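Local coordinates for branched-chain alpha-ketoacid decarboxylase (Lactococcus lactis, PDB 2VBF), which probably decarboxylates branched-chain and aromatic alpha-keto acids to aldehydes, using thiamine diphosphate and a magnesium ion, at residues L262-S267 with Q421-S426. Sequence-based numbering, arbitrary orientation.
Sequences LNFGKS and QPLWGS. With TPP (thiamine diphosphate), chain F.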
loop_
_atom_site.group_PDB
_atom_site.type_symbol
_atom_site.label_atom_id
_atom_site.label_comp_id
_atom_site.label_asym_id
_atom_site.label_seq_id
_atom_site.Cartn_x
_atom_site.Cartn_y
_atom_site.Cartn_z
ATOM N N LEU A 262 -11.013 -26.859 6.077
ATOM C CA LEU A 262 -11.076 -25.685 6.947
ATOM C C LEU A 262 -11.652 -24.544 6.110
ATOM O O LEU A 262 -11.840 -24.676 4.892
ATOM C CB LEU A 262 -9.679 -25.309 7.456
ATOM C CG LEU A 262 -8.827 -26.397 8.113
ATOM C CD1 LEU A 262 -7.540 -25.774 8.637
ATOM C CD2 LEU A 262 -9.577 -27.104 9.220
ATOM N N ASN A 263 -11.896 -23.396 6.733
ATOM C CA ASN A 263 -12.247 -22.208 5.954
ATOM C C ASN A 263 -11.015 -21.621 5.225
ATOM O O ASN A 263 -11.166 -20.804 4.316
ATOM C CB ASN A 263 -12.991 -21.172 6.807
ATOM C CG ASN A 263 -12.153 -20.614 7.949
ATOM O OD1 ASN A 263 -10.935 -20.450 7.830
ATOM N ND2 ASN A 263 -12.816 -20.298 9.056
ATOM N N PHE A 264 -9.822 -22.068 5.631
ATOM C CA PHE A 264 -8.543 -21.753 4.976
ATOM C C PHE A 264 -8.312 -22.906 4.006
ATOM O O PHE A 264 -7.895 -23.989 4.405
ATOM C CB PHE A 264 -7.434 -21.692 6.028
ATOM C CG PHE A 264 -6.057 -21.303 5.521
ATOM C CD1 PHE A 264 -5.860 -20.585 4.346
ATOM C CD2 PHE A 264 -4.950 -21.609 6.303
ATOM C CE1 PHE A 264 -4.562 -20.205 3.950
ATOM C CE2 PHE A 264 -3.660 -21.248 5.924
ATOM C CZ PHE A 264 -3.462 -20.551 4.743
ATOM N N GLY A 265 -8.619 -22.654 2.743
ATOM C CA GLY A 265 -8.679 -23.689 1.737
ATOM C C GLY A 265 -10.090 -24.117 1.366
ATOM O O GLY A 265 -10.254 -25.146 0.722
ATOM N N LYS A 266 -11.110 -23.328 1.726
ATOM C CA LYS A 266 -12.474 -23.641 1.319
ATOM C C LYS A 266 -12.542 -23.719 -0.209
ATOM O O LYS A 266 -12.017 -22.847 -0.892
ATOM C CB LYS A 266 -13.460 -22.597 1.840
ATOM C CG LYS A 266 -14.916 -22.883 1.482
ATOM C CD LYS A 266 -15.868 -21.916 2.172
ATOM C CE LYS A 266 -17.298 -22.121 1.720
ATOM N NZ LYS A 266 -17.943 -23.327 2.356
ATOM N N SER A 267 -13.186 -24.778 -0.699
ATOM C CA SER A 267 -13.296 -25.137 -2.123
ATOM C C SER A 267 -12.055 -25.864 -2.665
ATOM O O SER A 267 -11.926 -26.043 -3.878
ATOM C CB SER A 267 -13.723 -23.957 -3.033
ATOM O OG SER A 267 -12.659 -23.082 -3.384
ATOM N N GLN A 421 -9.278 -15.116 2.663
ATOM C CA GLN A 421 -7.869 -14.950 3.030
ATOM C C GLN A 421 -7.732 -14.965 4.554
ATOM O O GLN A 421 -7.319 -13.981 5.153
ATOM C CB GLN A 421 -7.357 -13.636 2.438
ATOM C CG GLN A 421 -5.848 -13.485 2.375
ATOM C CD GLN A 421 -5.418 -12.065 2.069
ATOM O OE1 GLN A 421 -5.991 -11.100 2.598
ATOM N NE2 GLN A 421 -4.408 -11.920 1.218
ATOM N N PRO A 422 -8.080 -16.090 5.196
ATOM C CA PRO A 422 -8.126 -16.106 6.670
ATOM C C PRO A 422 -6.794 -16.076 7.413
ATOM O O PRO A 422 -6.774 -15.704 8.593
ATOM C CB PRO A 422 -8.853 -17.418 6.975
ATOM C CG PRO A 422 -8.570 -18.291 5.798
ATOM C CD PRO A 422 -8.494 -17.383 4.622
ATOM N N LEU A 423 -5.708 -16.500 6.768
ATOM C CA LEU A 423 -4.387 -16.433 7.404
ATOM C C LEU A 423 -3.825 -15.001 7.327
ATOM O O LEU A 423 -3.551 -14.370 8.351
ATOM C CB LEU A 423 -3.402 -17.427 6.771
ATOM C CG LEU A 423 -1.948 -17.259 7.235
ATOM C CD1 LEU A 423 -1.828 -17.343 8.783
ATOM C CD2 LEU A 423 -1.027 -18.286 6.558
ATOM N N TRP A 424 -3.631 -14.488 6.116
ATOM C CA TRP A 424 -3.050 -13.164 5.986
ATOM C C TRP A 424 -4.062 -12.105 6.433
ATOM O O TRP A 424 -3.733 -11.233 7.237
ATOM C CB TRP A 424 -2.500 -12.904 4.586
ATOM C CG TRP A 424 -1.626 -11.675 4.516
ATOM C CD1 TRP A 424 -1.802 -10.595 3.698
ATOM C CD2 TRP A 424 -0.460 -11.386 5.311
ATOM N NE1 TRP A 424 -0.810 -9.662 3.913
ATOM C CE2 TRP A 424 0.025 -10.121 4.900
ATOM C CE3 TRP A 424 0.236 -12.089 6.306
ATOM C CZ2 TRP A 424 1.163 -9.536 5.471
ATOM C CZ3 TRP A 424 1.363 -11.515 6.863
ATOM C CH2 TRP A 424 1.805 -10.248 6.462
ATOM N N GLY A 425 -5.301 -12.230 5.971
ATOM C CA GLY A 425 -6.408 -11.415 6.476
ATOM C C GLY A 425 -6.303 -9.915 6.287
ATOM O O GLY A 425 -6.587 -9.150 7.209
ATOM N N SER A 426 -5.944 -9.500 5.083
ATOM C CA SER A 426 -5.724 -8.094 4.772
ATOM C C SER A 426 -6.989 -7.474 4.196
ATOM O O SER A 426 -7.338 -7.727 3.039
ATOM C CB SER A 426 -4.564 -7.935 3.784
ATOM O OG SER A 426 -4.204 -6.569 3.663
HETATM N "N1'" TPP F . -5.923 -3.316 8.166
HETATM C "C2'" TPP F . -5.695 -4.307 7.246
HETATM C CM2 TPP F . -4.916 -3.982 6.003
HETATM N "N3'" TPP F . -6.171 -5.571 7.489
HETATM C "C4'" TPP F . -6.868 -5.858 8.643
HETATM N "N4'" TPP F . -7.288 -7.087 8.839
HETATM C "C5'" TPP F . -7.129 -4.848 9.575
HETATM C "C6'" TPP F . -6.646 -3.568 9.331
HETATM C "C7'" TPP F . -7.921 -5.118 10.834
HETATM N N3 TPP F . -9.321 -5.423 10.555
HETATM C C2 TPP F . -9.886 -6.681 10.449
HETATM S S1 TPP F . -11.473 -6.727 10.141
HETATM C C5 TPP F . -11.521 -5.107 10.171
HETATM C C4 TPP F . -10.295 -4.486 10.410
HETATM C CM4 TPP F . -10.074 -3.000 10.491
HETATM C C6 TPP F . -12.865 -4.437 9.966
HETATM C C7 TPP F . -13.533 -4.744 8.634
HETATM O O7 TPP F . -14.737 -4.017 8.625
HETATM P PA TPP F . -15.821 -4.194 7.468
HETATM O O1A TPP F . -15.161 -4.387 6.121
HETATM O O2A TPP F . -16.725 -2.976 7.495
HETATM O O3A TPP F . -16.532 -5.592 7.863
HETATM P PB TPP F . -17.811 -5.822 8.838
HETATM O O1B TPP F . -17.328 -6.713 9.947
HETATM O O2B TPP F . -18.822 -6.551 7.998
HETATM O O3B TPP F . -18.346 -4.507 9.331
#
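Phe264 meets two neighbours of the facing loop, Pro422 and Leu423. Aliphatic Leu423 offers C-H groups to the ring: its CB lies over one face in a CH-pi contact, 3.7 Å from Phe264 CZ and displaced toward the rim, with CD2 near CZ and CE2. Pro422, compact and rigid, brings its CG within 3.6 Å of Phe264 CB, meeting the ring obliquely. With CG anti to the backbone N (chi1 -177°), Phe264 extends past the proline to reach the leucine. Beside it, Asn263 OD1 rests 3.8 Å from Pro422 CB, a buried oxygen with no polar partner, while Asn263 ND2 donates to Ser309 O. His237 stacks on the Phe264 ring. Were Phe264 an alanine, a gap would probably open under Leu423, whose CB, like His237, would lose its aromatic partner. A type II turn from Asn263 to Lys266 presents the phenylalanine; at its third position (phi 103°) a CB would jam against Phe264 O, which calls for Gly265. Further along the other loop, Gln421 OE1 accepts a hydrogen bond from Ser426 N at 3.0 Å. The contact thus joins the central domain to the cofactor-binding loop of the C-terminal domain, where Gly425 O accepts a nearly straight hydrogen bond (2.7 Å) from N4' of the thiamine diphosphate aminopyrimidine, as in related decarboxylases.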